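Long-range contact in telomerase reverse transcriptase (Takifugu rubripes, PDB 4LMO), which elongates telomeres as the catalytic subunit of telomerase, copying an RNA template into DNA repeats, and is represented here by its RNA-binding domain: residues V122-I134 with L208-F221. Residues are numbered along the deposited sequence; the frame is centred on the assembly and turned at random.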
loop_
_atom_site.group_PDB
_atom_site.type_symbol
_atom_site.label_atom_id
_atom_site.label_comp_id
_atom_site.label_asym_id
_atom_site.label_seq_id
_atom_site.Cartn_x
_atom_site.Cartn_y
_atom_site.Cartn_z
ATOM N N VAL A 122 11.527 0.051 -6.967
ATOM C CA VAL A 122 10.419 -0.126 -6.033
ATOM C C VAL A 122 9.439 1.040 -6.171
ATOM O O VAL A 122 8.224 0.861 -6.032
ATOM C CB VAL A 122 10.919 -0.283 -4.580
ATOM C CG1 VAL A 122 9.757 -0.292 -3.595
ATOM C CG2 VAL A 122 11.740 -1.558 -4.442
ATOM N N TYR A 123 9.966 2.226 -6.471
ATOM C CA TYR A 123 9.115 3.368 -6.795
ATOM C C TYR A 123 8.280 3.136 -8.060
ATOM O O TYR A 123 7.076 3.385 -8.055
ATOM C CB TYR A 123 9.918 4.669 -6.913
ATOM C CG TYR A 123 9.104 5.796 -7.506
ATOM C CD1 TYR A 123 8.107 6.428 -6.761
ATOM C CD2 TYR A 123 9.307 6.208 -8.823
ATOM C CE1 TYR A 123 7.344 7.450 -7.305
ATOM C CE2 TYR A 123 8.547 7.227 -9.379
ATOM C CZ TYR A 123 7.567 7.843 -8.616
ATOM O OH TYR A 123 6.815 8.856 -9.163
ATOM N N LEU A 124 8.917 2.678 -9.136
ATOM C CA LEU A 124 8.219 2.481 -10.409
ATOM C C LEU A 124 7.049 1.507 -10.269
ATOM O O LEU A 124 5.949 1.777 -10.756
ATOM C CB LEU A 124 9.187 2.026 -11.509
ATOM C CG LEU A 124 10.262 3.020 -11.961
ATOM C CD1 LEU A 124 11.305 2.321 -12.825
ATOM C CD2 LEU A 124 9.660 4.214 -12.694
ATOM N N PHE A 125 7.290 0.387 -9.590
ATOM C CA PHE A 125 6.236 -0.576 -9.268
ATOM C C PHE A 125 5.101 0.062 -8.467
ATOM O O PHE A 125 3.933 -0.054 -8.835
ATOM C CB PHE A 125 6.802 -1.778 -8.505
ATOM C CG PHE A 125 5.751 -2.602 -7.809
ATOM C CD1 PHE A 125 4.842 -3.364 -8.542
ATOM C CD2 PHE A 125 5.661 -2.609 -6.419
ATOM C CE1 PHE A 125 3.869 -4.115 -7.901
ATOM C CE2 PHE A 125 4.693 -3.361 -5.775
ATOM C CZ PHE A 125 3.799 -4.119 -6.517
ATOM N N VAL A 126 5.456 0.730 -7.373
ATOM C CA VAL A 126 4.478 1.394 -6.512
ATOM C C VAL A 126 3.740 2.509 -7.259
ATOM O O VAL A 126 2.542 2.720 -7.047
ATOM C CB VAL A 126 5.143 1.897 -5.206
ATOM C CG1 VAL A 126 4.519 3.195 -4.709
ATOM C CG2 VAL A 126 5.082 0.815 -4.137
ATOM N N ARG A 127 4.458 3.195 -8.149
ATOM C CA ARG A 127 3.886 4.258 -8.973
ATOM C C ARG A 127 2.833 3.715 -9.932
ATOM O O ARG A 127 1.760 4.305 -10.077
ATOM C CB ARG A 127 4.980 4.979 -9.763
ATOM C CG ARG A 127 4.537 6.298 -10.376
ATOM C CD ARG A 127 5.468 6.737 -11.491
ATOM N NE ARG A 127 5.287 5.936 -12.701
ATOM C CZ ARG A 127 6.108 5.954 -13.749
ATOM N NH1 ARG A 127 7.185 6.732 -13.753
ATOM N NH2 ARG A 127 5.851 5.190 -14.800
ATOM N N GLU A 128 3.149 2.595 -10.584
ATOM C CA GLU A 128 2.224 1.949 -11.517
ATOM C C GLU A 128 0.990 1.405 -10.804
ATOM O O GLU A 128 -0.110 1.417 -11.360
ATOM C CB GLU A 128 2.917 0.829 -12.304
ATOM C CG GLU A 128 3.979 1.296 -13.295
ATOM C CD GLU A 128 3.488 2.380 -14.240
ATOM O OE1 GLU A 128 2.364 2.265 -14.773
ATOM O OE2 GLU A 128 4.233 3.356 -14.455
ATOM N N CYS A 129 1.184 0.928 -9.575
ATOM C CA CYS A 129 0.084 0.472 -8.734
ATOM C C CYS A 129 -0.872 1.613 -8.387
ATOM O O CYS A 129 -2.089 1.440 -8.443
ATOM C CB CYS A 129 0.615 -0.187 -7.461
ATOM S SG CYS A 129 1.399 -1.790 -7.734
ATOM N N LEU A 130 -0.317 2.775 -8.038
ATOM C CA LEU A 130 -1.122 3.963 -7.734
ATOM C C LEU A 130 -1.974 4.398 -8.926
ATOM O O LEU A 130 -3.132 4.784 -8.757
ATOM C CB LEU A 130 -0.239 5.123 -7.260
ATOM C CG LEU A 130 0.388 5.019 -5.866
ATOM C CD1 LEU A 130 1.593 5.936 -5.752
ATOM C CD2 LEU A 130 -0.627 5.313 -4.768
ATOM N N LEU A 131 -1.397 4.320 -10.123
ATOM C CA LEU A 131 -2.093 4.683 -11.358
ATOM C C LEU A 131 -3.194 3.695 -11.744
ATOM O O LEU A 131 -4.228 4.094 -12.281
ATOM C CB LEU A 131 -1.097 4.834 -12.514
ATOM C CG LEU A 131 -0.224 6.094 -12.572
ATOM C CD1 LEU A 131 0.846 5.948 -13.645
ATOM C CD2 LEU A 131 -1.061 7.343 -12.821
ATOM N N ALA A 132 -2.971 2.410 -11.473
ATOM C CA ALA A 132 -3.924 1.365 -11.851
ATOM C C ALA A 132 -5.084 1.215 -10.861
ATOM O O ALA A 132 -6.174 0.779 -11.240
ATOM C CB ALA A 132 -3.210 0.034 -12.032
ATOM N N VAL A 133 -4.848 1.584 -9.603
ATOM C CA VAL A 133 -5.819 1.341 -8.532
ATOM C C VAL A 133 -6.587 2.598 -8.095
ATOM O O VAL A 133 -7.811 2.556 -7.959
ATOM C CB VAL A 133 -5.165 0.625 -7.322
ATOM C CG1 VAL A 133 -6.158 0.433 -6.184
ATOM C CG2 VAL A 133 -4.592 -0.723 -7.748
ATOM N N ILE A 134 -5.880 3.707 -7.886
ATOM C CA ILE A 134 -6.507 4.917 -7.342
ATOM C C ILE A 134 -7.263 5.693 -8.421
ATOM O O ILE A 134 -6.644 6.197 -9.363
ATOM C CB ILE A 134 -5.486 5.846 -6.636
ATOM C CG1 ILE A 134 -4.570 5.064 -5.675
ATOM C CG2 ILE A 134 -6.195 6.996 -5.929
ATOM C CD1 ILE A 134 -5.273 4.209 -4.637
ATOM N N LEU A 208 -2.755 6.384 2.287
ATOM C CA LEU A 208 -2.264 6.000 0.969
ATOM C C LEU A 208 -0.774 5.656 1.002
ATOM O O LEU A 208 -0.321 4.765 0.282
ATOM C CB LEU A 208 -2.547 7.125 -0.031
ATOM C CG LEU A 208 -2.810 6.806 -1.504
ATOM C CD1 LEU A 208 -3.891 5.750 -1.674
ATOM C CD2 LEU A 208 -3.194 8.079 -2.243
ATOM N N LEU A 209 -0.020 6.351 1.850
ATOM C CA LEU A 209 1.398 6.061 2.008
ATOM C C LEU A 209 1.629 4.895 2.972
ATOM O O LEU A 209 2.315 3.928 2.632
ATOM C CB LEU A 209 2.172 7.311 2.462
ATOM C CG LEU A 209 3.707 7.240 2.430
ATOM C CD1 LEU A 209 4.228 6.853 1.053
ATOM C CD2 LEU A 209 4.330 8.555 2.870
ATOM N N ASP A 210 1.045 4.993 4.164
ATOM C CA ASP A 210 1.254 4.008 5.227
ATOM C C ASP A 210 0.542 2.681 4.959
ATOM O O ASP A 210 1.125 1.611 5.131
ATOM C CB ASP A 210 0.812 4.580 6.577
ATOM C CG ASP A 210 0.966 3.586 7.708
ATOM O OD1 ASP A 210 2.111 3.364 8.158
ATOM O OD2 ASP A 210 -0.059 3.028 8.152
ATOM N N GLY A 211 -0.717 2.760 4.547
ATOM C CA GLY A 211 -1.513 1.571 4.288
ATOM C C GLY A 211 -1.233 0.975 2.928
ATOM O O GLY A 211 -0.857 -0.195 2.823
ATOM N N PHE A 212 -1.406 1.779 1.884
ATOM C CA PHE A 212 -1.298 1.282 0.517
ATOM C C PHE A 212 0.152 1.074 0.075
ATOM O O PHE A 212 0.573 -0.063 -0.145
ATOM C CB PHE A 212 -2.068 2.181 -0.467
ATOM C CG PHE A 212 -2.254 1.570 -1.830
ATOM C CD1 PHE A 212 -3.226 0.600 -2.044
ATOM C CD2 PHE A 212 -1.456 1.963 -2.898
ATOM C CE1 PHE A 212 -3.397 0.030 -3.297
ATOM C CE2 PHE A 212 -1.621 1.399 -4.154
ATOM C CZ PHE A 212 -2.591 0.429 -4.353
ATOM N N VAL A 213 0.911 2.162 -0.037
ATOM C CA VAL A 213 2.283 2.103 -0.555
ATOM C C VAL A 213 3.192 1.187 0.267
ATOM O O VAL A 213 3.792 0.253 -0.275
ATOM C CB VAL A 213 2.892 3.515 -0.719
ATOM C CG1 VAL A 213 4.401 3.448 -0.936
ATOM C CG2 VAL A 213 2.216 4.243 -1.874
ATOM N N VAL A 214 3.270 1.438 1.571
ATOM C CA VAL A 214 4.079 0.612 2.475
ATOM C C VAL A 214 3.576 -0.837 2.524
ATOM O O VAL A 214 4.374 -1.774 2.626
ATOM C CB VAL A 214 4.165 1.241 3.884
ATOM C CG1 VAL A 214 4.700 0.251 4.910
ATOM C CG2 VAL A 214 5.036 2.489 3.841
ATOM N N GLY A 215 2.260 -1.012 2.432
ATOM C CA GLY A 215 1.649 -2.340 2.342
ATOM C C GLY A 215 2.204 -3.155 1.188
ATOM O O GLY A 215 2.572 -4.317 1.357
ATOM N N LEU A 216 2.277 -2.534 0.016
ATOM C CA LEU A 216 2.820 -3.177 -1.176
ATOM C C LEU A 216 4.285 -3.557 -0.998
ATOM O O LEU A 216 4.697 -4.660 -1.360
ATOM C CB LEU A 216 2.653 -2.266 -2.393
ATOM C CG LEU A 216 1.213 -1.908 -2.775
ATOM C CD1 LEU A 216 1.195 -0.788 -3.803
ATOM C CD2 LEU A 216 0.463 -3.129 -3.285
ATOM N N VAL A 217 5.061 -2.634 -0.435
ATOM C CA VAL A 217 6.473 -2.859 -0.164
ATOM C C VAL A 217 6.646 -4.017 0.827
ATOM O O VAL A 217 7.452 -4.921 0.591
ATOM C CB VAL A 217 7.166 -1.567 0.332
ATOM C CG1 VAL A 217 8.634 -1.816 0.650
ATOM C CG2 VAL A 217 7.043 -0.462 -0.706
ATOM N N ARG A 218 5.869 -3.993 1.914
ATOM C CA ARG A 218 5.883 -5.061 2.924
ATOM C C ARG A 218 5.557 -6.441 2.353
ATOM O O ARG A 218 6.205 -7.427 2.704
ATOM C CB ARG A 218 4.913 -4.745 4.069
ATOM C CG ARG A 218 5.550 -4.054 5.264
ATOM C CD ARG A 218 4.567 -3.840 6.411
ATOM N NE ARG A 218 3.831 -5.057 6.769
ATOM C CZ ARG A 218 4.271 -6.008 7.593
ATOM N NH1 ARG A 218 5.465 -5.914 8.166
ATOM N NH2 ARG A 218 3.513 -7.067 7.841
ATOM N N ALA A 219 4.557 -6.502 1.479
ATOM C CA ALA A 219 4.095 -7.770 0.920
ATOM C C ALA A 219 5.027 -8.334 -0.158
ATOM O O ALA A 219 5.422 -9.502 -0.092
ATOM C CB ALA A 219 2.678 -7.624 0.383
ATOM N N CYS A 220 5.389 -7.496 -1.129
ATOM C CA CYS A 220 6.091 -7.942 -2.337
ATOM C C CYS A 220 7.607 -8.032 -2.205
ATOM O O CYS A 220 8.266 -8.665 -3.030
ATOM C CB CYS A 220 5.740 -7.030 -3.515
ATOM S SG CYS A 220 3.971 -6.927 -3.849
ATOM N N PHE A 221 8.158 -7.397 -1.177
ATOM C CA PHE A 221 9.602 -7.340 -1.006
ATOM C C PHE A 221 10.026 -7.733 0.401
ATOM O O PHE A 221 9.205 -7.773 1.321
ATOM C CB PHE A 221 10.120 -5.929 -1.316
ATOM C CG PHE A 221 9.849 -5.472 -2.722
ATOM C CD1 PHE A 221 10.755 -5.740 -3.742
ATOM C CD2 PHE A 221 8.690 -4.764 -3.027
ATOM C CE1 PHE A 221 10.505 -5.319 -5.043
ATOM C CE2 PHE A 221 8.433 -4.340 -4.322
ATOM C CZ PHE A 221 9.344 -4.616 -5.332
#
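Val126 meets Val213 where the two helices come closest, the CG1 methyls 3.8 Å apart and the two side chains crossing at about a right angle. At the C-terminal end of helix 191-220, Val122 lays CG2 over one face of the Phe221 ring, a CH-pi contact 4.1 Å from the centroid. The same ring turns an edge toward the face of Phe125 in an offset edge-to-face pair, planes at 68°. Cys220 SG approaches Phe125 CZ obliquely at 3.9 Å. Between these groups and Phe212, Leu216 CD1 packs on Cys129 CB (3.8 Å). Phe212 reaches across to the last turn of helix 119-133, its CG lying anti to the backbone N (chi1 -167°), its CZ 3.9 Å from Val133 CB and its CD2 3.9 Å from Leu130 CD2. An alanine at Phe212 would leave Val133 and Leu130 without the ring they pack on and is likely to open a gap there. Beyond it, Ile134 CD1 touches Leu208 CD1 at 3.6 Å. No hydrogen bond links the segments. Farther out, Leu92 backs Phe125 and Phe221, Tyr88 backs Cys129 and Val133, and Met20 lies against Leu216 and Cys220. This is apolar helix-helix packing near the centre of the mostly helical telomerase RNA-binding domain: the axes of 122-133 and 208-220, parts of helices 119-133 and 191-220, run at 129° to each other, N to C, just before helix 191-220 gives way to the two-stranded antiparallel sheet of 221-224 and 234-237.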